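Local coordinates for protein amidohydrolase (Brucella melitensis biovar Abortus, PDB 4F0L) that probably acts as a metal-dependent deaminase of the amidohydrolase family, with a single metal ion, here modelled as iron, held in a TIM-barrel fold, at residues H239-E244 with C275-T280; G126-L131 with A214-R219. All coordinates share one frame; numbering follows the deposited sequence.

Contact 1: residues H239-E244 with C275-T280; sequences HIHVAE and CLIHAT. With FE (Fe (III) ion), chain E.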
loop_
_atom_site.group_PDB
_atom_site.type_symbol
_atom_site.label_atom_id
_atom_site.label_comp_id
_atom_site.label_asym_id
_atom_site.label_seq_id
_atom_site.Cartn_x
_atom_site.Cartn_y
_atom_site.Cartn_z
ATOM N N HIS B 239 -9.460 4.410 -25.846
ATOM C CA HIS B 239 -8.598 4.760 -24.711
ATOM C C HIS B 239 -7.380 5.498 -25.193
ATOM O O HIS B 239 -6.869 5.214 -26.289
ATOM C CB HIS B 239 -8.160 3.515 -23.976
ATOM C CG HIS B 239 -9.242 2.869 -23.177
ATOM N ND1 HIS B 239 -9.010 2.329 -21.947
ATOM C CD2 HIS B 239 -10.577 2.629 -23.465
ATOM C CE1 HIS B 239 -10.139 1.840 -21.462
ATOM N NE2 HIS B 239 -11.106 2.013 -22.381
ATOM N N ILE B 240 -6.905 6.436 -24.387
ATOM C CA ILE B 240 -5.724 7.241 -24.722
ATOM C C ILE B 240 -5.047 7.710 -23.453
ATOM O O ILE B 240 -5.729 8.124 -22.536
ATOM C CB ILE B 240 -6.134 8.455 -25.602
ATOM C CG1 ILE B 240 -4.933 9.316 -25.985
ATOM C CG2 ILE B 240 -7.181 9.325 -24.909
ATOM C CD1 ILE B 240 -5.141 10.161 -27.226
ATOM N N HIS B 241 -3.709 7.679 -23.403
ATOM C CA HIS B 241 -2.972 8.311 -22.298
ATOM C C HIS B 241 -3.065 9.801 -22.478
ATOM O O HIS B 241 -2.742 10.305 -23.541
ATOM C CB HIS B 241 -1.454 7.996 -22.297
ATOM C CG HIS B 241 -1.076 6.567 -21.959
ATOM N ND1 HIS B 241 -0.295 5.809 -22.775
ATOM C CD2 HIS B 241 -1.301 5.798 -20.808
ATOM C CE1 HIS B 241 -0.088 4.590 -22.195
ATOM N NE2 HIS B 241 -0.708 4.589 -20.998
ATOM N N VAL B 242 -3.452 10.542 -21.448
ATOM C CA VAL B 242 -3.401 11.989 -21.554
ATOM C C VAL B 242 -3.047 12.714 -20.226
ATOM O O VAL B 242 -3.525 12.360 -19.137
ATOM C CB VAL B 242 -4.712 12.524 -22.206
ATOM C CG1 VAL B 242 -5.924 12.215 -21.349
ATOM C CG2 VAL B 242 -4.596 14.002 -22.442
ATOM N N ALA B 243 -2.180 13.729 -20.321
ATOM C CA ALA B 243 -1.890 14.607 -19.188
ATOM C C ALA B 243 -1.286 13.895 -17.951
ATOM O O ALA B 243 -1.485 14.320 -16.810
ATOM C CB ALA B 243 -3.139 15.382 -18.814
ATOM N N GLU B 244 -0.501 12.853 -18.200
ATOM C CA GLU B 244 0.104 12.064 -17.120
ATOM C C GLU B 244 1.232 12.803 -16.384
ATOM O O GLU B 244 1.301 12.752 -15.131
ATOM C CB GLU B 244 0.618 10.694 -17.618
ATOM C CG GLU B 244 1.162 9.839 -16.465
ATOM C CD GLU B 244 1.747 8.493 -16.888
ATOM O OE1 GLU B 244 2.191 7.705 -16.012
ATOM O OE2 GLU B 244 1.753 8.199 -18.094
ATOM N N CYS B 275 -12.088 6.644 -22.613
ATOM C CA CYS B 275 -11.441 6.532 -21.320
ATOM C C CYS B 275 -10.068 7.231 -21.401
ATOM O O CYS B 275 -9.217 6.869 -22.227
ATOM C CB CYS B 275 -11.266 5.079 -20.897
ATOM S SG CYS B 275 -10.507 4.907 -19.254
ATOM N N LEU B 276 -9.900 8.275 -20.597
ATOM C CA LEU B 276 -8.667 9.055 -20.663
ATOM C C LEU B 276 -7.843 8.565 -19.528
ATOM O O LEU B 276 -8.221 8.719 -18.372
ATOM C CB LEU B 276 -8.936 10.555 -20.520
ATOM C CG LEU B 276 -9.983 11.189 -21.429
ATOM C CD1 LEU B 276 -9.928 12.727 -21.333
ATOM C CD2 LEU B 276 -9.856 10.686 -22.857
ATOM N N ILE B 277 -6.724 7.949 -19.861
ATOM C CA ILE B 277 -5.856 7.307 -18.873
ATOM C C ILE B 277 -4.987 8.368 -18.158
ATOM O O ILE B 277 -4.379 9.241 -18.791
ATOM C CB ILE B 277 -4.965 6.221 -19.519
ATOM C CG1 ILE B 277 -5.820 5.276 -20.378
ATOM C CG2 ILE B 277 -4.223 5.413 -18.437
ATOM C CD1 ILE B 277 -6.855 4.493 -19.569
ATOM N N HIS B 278 -4.949 8.270 -16.829
ATOM C CA HIS B 278 -4.291 9.255 -15.949
ATOM C C HIS B 278 -5.053 10.543 -15.802
ATOM O O HIS B 278 -5.663 10.788 -14.728
ATOM C CB HIS B 278 -2.809 9.486 -16.312
ATOM C CG HIS B 278 -2.027 8.207 -16.444
ATOM N ND1 HIS B 278 -1.926 7.322 -15.437
ATOM C CD2 HIS B 278 -1.336 7.660 -17.531
ATOM C CE1 HIS B 278 -1.194 6.264 -15.839
ATOM N NE2 HIS B 278 -0.849 6.463 -17.136
ATOM N N ALA B 279 -5.038 11.386 -16.843
ATOM C CA ALA B 279 -5.686 12.692 -16.779
ATOM C C ALA B 279 -5.257 13.379 -15.481
ATOM O O ALA B 279 -6.067 14.022 -14.824
ATOM C CB ALA B 279 -7.201 12.552 -16.813
ATOM N N THR B 280 -3.965 13.258 -15.146
ATOM C CA THR B 280 -3.460 13.646 -13.832
ATOM C C THR B 280 -3.326 15.161 -13.655
ATOM O O THR B 280 -3.573 15.664 -12.552
ATOM C CB THR B 280 -2.102 13.000 -13.568
ATOM O OG1 THR B 280 -2.218 11.593 -13.843
ATOM C CG2 THR B 280 -1.604 13.275 -12.121
HETATM FE FE FE E . -0.163 3.056 -19.294
HETATM O O HOH W 1 0.390 4.701 -17.983
HETATM O O HOH W 2 2.088 3.351 -19.449
#

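Contact 2: residues G126-L131 with A214-R219; sequences GEFHYL and APHSLR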
loop_
_atom_site.group_PDB
_atom_site.type_symbol
_atom_site.label_atom_id
_atom_site.label_comp_id
_atom_site.label_asym_id
_atom_site.label_seq_id
_atom_site.Cartn_x
_atom_site.Cartn_y
_atom_site.Cartn_z
ATOM N N GLY B 126 -8.507 -4.513 -19.273
ATOM C CA GLY B 126 -8.374 -3.638 -20.438
ATOM C C GLY B 126 -6.942 -3.580 -20.844
ATOM O O GLY B 126 -6.152 -2.875 -20.235
ATOM N N GLU B 127 -6.572 -4.420 -21.798
ATOM C CA GLU B 127 -5.191 -4.566 -22.221
ATOM C C GLU B 127 -4.850 -3.544 -23.307
ATOM O O GLU B 127 -5.271 -3.657 -24.442
ATOM C CB GLU B 127 -4.916 -5.974 -22.731
ATOM C CG GLU B 127 -3.451 -6.247 -23.041
ATOM C CD GLU B 127 -2.515 -6.095 -21.842
ATOM O OE1 GLU B 127 -2.912 -6.434 -20.696
ATOM O OE2 GLU B 127 -1.368 -5.641 -22.057
ATOM N N PHE B 128 -4.080 -2.557 -22.899
ATOM C CA PHE B 128 -3.707 -1.405 -23.704
ATOM C C PHE B 128 -2.402 -1.863 -24.348
ATOM O O PHE B 128 -1.295 -1.704 -23.780
ATOM C CB PHE B 128 -3.527 -0.213 -22.742
ATOM C CG PHE B 128 -3.350 1.132 -23.396
ATOM C CD1 PHE B 128 -2.114 1.521 -23.893
ATOM C CD2 PHE B 128 -4.367 2.044 -23.396
ATOM C CE1 PHE B 128 -1.925 2.804 -24.433
ATOM C CE2 PHE B 128 -4.194 3.314 -23.922
ATOM C CZ PHE B 128 -2.967 3.699 -24.441
ATOM N N HIS B 129 -2.558 -2.438 -25.537
ATOM C CA HIS B 129 -1.583 -3.337 -26.105
ATOM C C HIS B 129 -0.767 -2.710 -27.214
ATOM O O HIS B 129 -1.297 -2.477 -28.323
ATOM C CB HIS B 129 -2.332 -4.541 -26.675
ATOM C CG HIS B 129 -1.445 -5.504 -27.389
ATOM N ND1 HIS B 129 -0.421 -6.108 -26.779
ATOM C CD2 HIS B 129 -1.440 -5.947 -28.713
ATOM C CE1 HIS B 129 0.198 -6.925 -27.653
ATOM N NE2 HIS B 129 -0.422 -6.822 -28.839
ATOM N N TYR B 130 0.499 -2.435 -26.950
ATOM C CA TYR B 130 1.335 -1.797 -27.977
ATOM C C TYR B 130 2.562 -2.580 -28.430
ATOM O O TYR B 130 3.324 -2.094 -29.249
ATOM C CB TYR B 130 1.737 -0.364 -27.580
ATOM C CG TYR B 130 2.494 -0.166 -26.295
ATOM C CD1 TYR B 130 3.872 -0.345 -26.230
ATOM C CD2 TYR B 130 1.853 0.311 -25.162
ATOM C CE1 TYR B 130 4.575 -0.116 -25.053
ATOM C CE2 TYR B 130 2.552 0.558 -23.985
ATOM C CZ TYR B 130 3.902 0.350 -23.937
ATOM O OH TYR B 130 4.584 0.596 -22.769
ATOM N N LEU B 131 2.751 -3.780 -27.903
ATOM C CA LEU B 131 3.892 -4.575 -28.247
ATOM C C LEU B 131 3.480 -5.466 -29.415
ATOM O O LEU B 131 2.989 -6.592 -29.222
ATOM C CB LEU B 131 4.326 -5.385 -27.043
ATOM C CG LEU B 131 5.536 -6.276 -27.219
ATOM C CD1 LEU B 131 6.743 -5.506 -27.731
ATOM C CD2 LEU B 131 5.807 -6.986 -25.883
ATOM N N ALA B 214 -6.775 2.112 -29.102
ATOM C CA ALA B 214 -6.011 2.868 -28.120
ATOM C C ALA B 214 -4.966 3.728 -28.843
ATOM O O ALA B 214 -3.816 3.338 -28.943
ATOM C CB ALA B 214 -5.335 1.941 -27.109
ATOM N N PRO B 215 -5.372 4.916 -29.334
ATOM C CA PRO B 215 -4.333 5.871 -29.689
ATOM C C PRO B 215 -3.422 6.107 -28.498
ATOM O O PRO B 215 -3.896 6.371 -27.385
ATOM C CB PRO B 215 -5.116 7.140 -30.051
ATOM C CG PRO B 215 -6.504 6.934 -29.537
ATOM C CD PRO B 215 -6.728 5.453 -29.517
ATOM N N HIS B 216 -2.123 5.969 -28.686
ATOM C CA HIS B 216 -1.236 5.931 -27.511
ATOM C C HIS B 216 -1.320 7.164 -26.643
ATOM O O HIS B 216 -1.531 7.082 -25.432
ATOM C CB HIS B 216 0.197 5.726 -27.932
ATOM C CG HIS B 216 1.139 5.644 -26.780
ATOM N ND1 HIS B 216 1.811 6.725 -26.309
ATOM C CD2 HIS B 216 1.477 4.576 -25.965
ATOM C CE1 HIS B 216 2.559 6.352 -25.245
ATOM N NE2 HIS B 216 2.353 5.041 -25.032
ATOM N N SER B 217 -1.169 8.312 -27.279
ATOM C CA SER B 217 -1.107 9.611 -26.593
ATOM C C SER B 217 -1.104 10.680 -27.652
ATOM O O SER B 217 -0.928 10.380 -28.853
ATOM C CB SER B 217 0.184 9.740 -25.788
ATOM O OG SER B 217 1.281 9.761 -26.676
ATOM N N LEU B 218 -1.236 11.926 -27.227
ATOM C CA LEU B 218 -1.245 13.014 -28.184
ATOM C C LEU B 218 0.110 13.207 -28.864
ATOM O O LEU B 218 0.171 13.690 -29.985
ATOM C CB LEU B 218 -1.728 14.311 -27.536
ATOM C CG LEU B 218 -3.190 14.268 -27.049
ATOM C CD1 LEU B 218 -3.530 15.552 -26.300
ATOM C CD2 LEU B 218 -4.170 13.997 -28.188
ATOM N N ARG B 219 1.187 12.820 -28.184
ATOM C CA ARG B 219 2.541 12.904 -28.760
ATOM C C ARG B 219 2.725 11.916 -29.883
ATOM O O ARG B 219 3.470 12.159 -30.836
ATOM C CB ARG B 219 3.620 12.501 -27.734
ATOM C CG ARG B 219 3.882 13.464 -26.620
ATOM C CD ARG B 219 5.195 13.057 -25.961
ATOM N NE ARG B 219 5.313 13.770 -24.694
ATOM C CZ ARG B 219 5.880 14.966 -24.546
ATOM N NH1 ARG B 219 6.474 15.597 -25.565
ATOM N NH2 ARG B 219 5.877 15.525 -23.348
#

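Contact 1: residues H239-E244 with C275-T280
The iron ion is gripped from this pair of strands by H241, whose NE2 lies 2.4 Å from FE, with H65, H67, D329 and two waters completing the site. H278 stands beside H241, the two rings meeting rim to rim in almost parallel planes (9°), and its NE2 lies 2.3 Å from metal-bound water 1. The extended chain of E244, CG anti to the backbone N, runs alongside H278: its CG sits 3.7 Å from the ring centroid, and the carboxylate stacks on that same face without a hydrogen bond to it. I277 CG2 lies over the rim of the opposite face, so the ring is sandwiched, while H278 ND1 is hydrogen-bonded to E304, which restrains its rotation. The carboxylates of E244 and E304 could favour a protonated ring, an effect the nearby metal ion would oppose.

Further out, parallel strands set these groups in place. I277 is gripped twice, its N donating to I240 O (2.9 Å) and its O accepting from V242 N in a nearly straight bond (177°). Beyond that bond the pairing loosens: A279 N to V242 O and T280 N to A243 O are both weak. C275 CB lies 3.4 Å over the centre of the H239 ring, whereas on the other face of the sheet L276 packs against I240 and V242. Metal ligands and their neighbours at the C-terminal ends of adjacent parallel strands mark the amidohydrolase TIM barrel.

Contact 2: residues G126-L131 with A214-R219
F128 carries most of this contact, reaching across from strand 122-129 to the end of strand 210-215 without a single hydrogen bond between the two segments. Its CG is anti to the backbone N (chi1 -171°), which throws the ring out toward A214, and chi2 of -81° turns one face to that residue's methyl. A214 CB sits 3.9 Å from the ring centroid, displaced toward the rim on the CE2 side, in a CH-pi contact. The rim itself meets backbone: F128 CZ lies 3.8 Å from H216 O, which approaches the edge in the plane of the ring.

Strand 160-167 runs between the two strands in the sheet, and its V166 touches F128, Y130, A214 and H216, so the side chains meet across an intervening strand of the TIM barrel. Here, at the C-terminal ends of the strands, F128 also packs on the metal ligands H65 and H241.

H216 has the same first torsion as F128, CG anti to the backbone N, yet the two side chains cross at about a right angle, H216 CD2 approaching F128 CE1 to 4.1 Å. The H216 ring turns an edge to the face of Y130 in a T-shaped pair, the planes 85° apart. Y130 has its CG in the crowded position between backbone N and carbonyl carbon, with its CB directed toward the facing segment. At another corner of the imidazole, H216 ND1 and S217 OG share a hydrogen bond of 3.1 Å, which restrains the ring's rotation.

Overall arrangement
Both contacts are buried in one TIM barrel, and they adjoin around the iron. Contact 1 joins neighbouring strands, so backbone hydrogen bonds dominate and the metal is bound directly; contact 2 spans strand 160-167, buries much less surface and relies on rings and a methyl. They share no strand, but strand 238-242 of contact 1 lies next to strand 210-215 of contact 2: H241 N is 3.0 Å from H216 O, a probable hydrogen bond. F128 CE1 comes within 3.4 Å of H241 CE1. Contact 1 thus supplies a first-shell ligand, whereas contact 2 provides second-shell support, by the F128 and H216 rings and by the hydrogen bond of F128 O to H67 ND1.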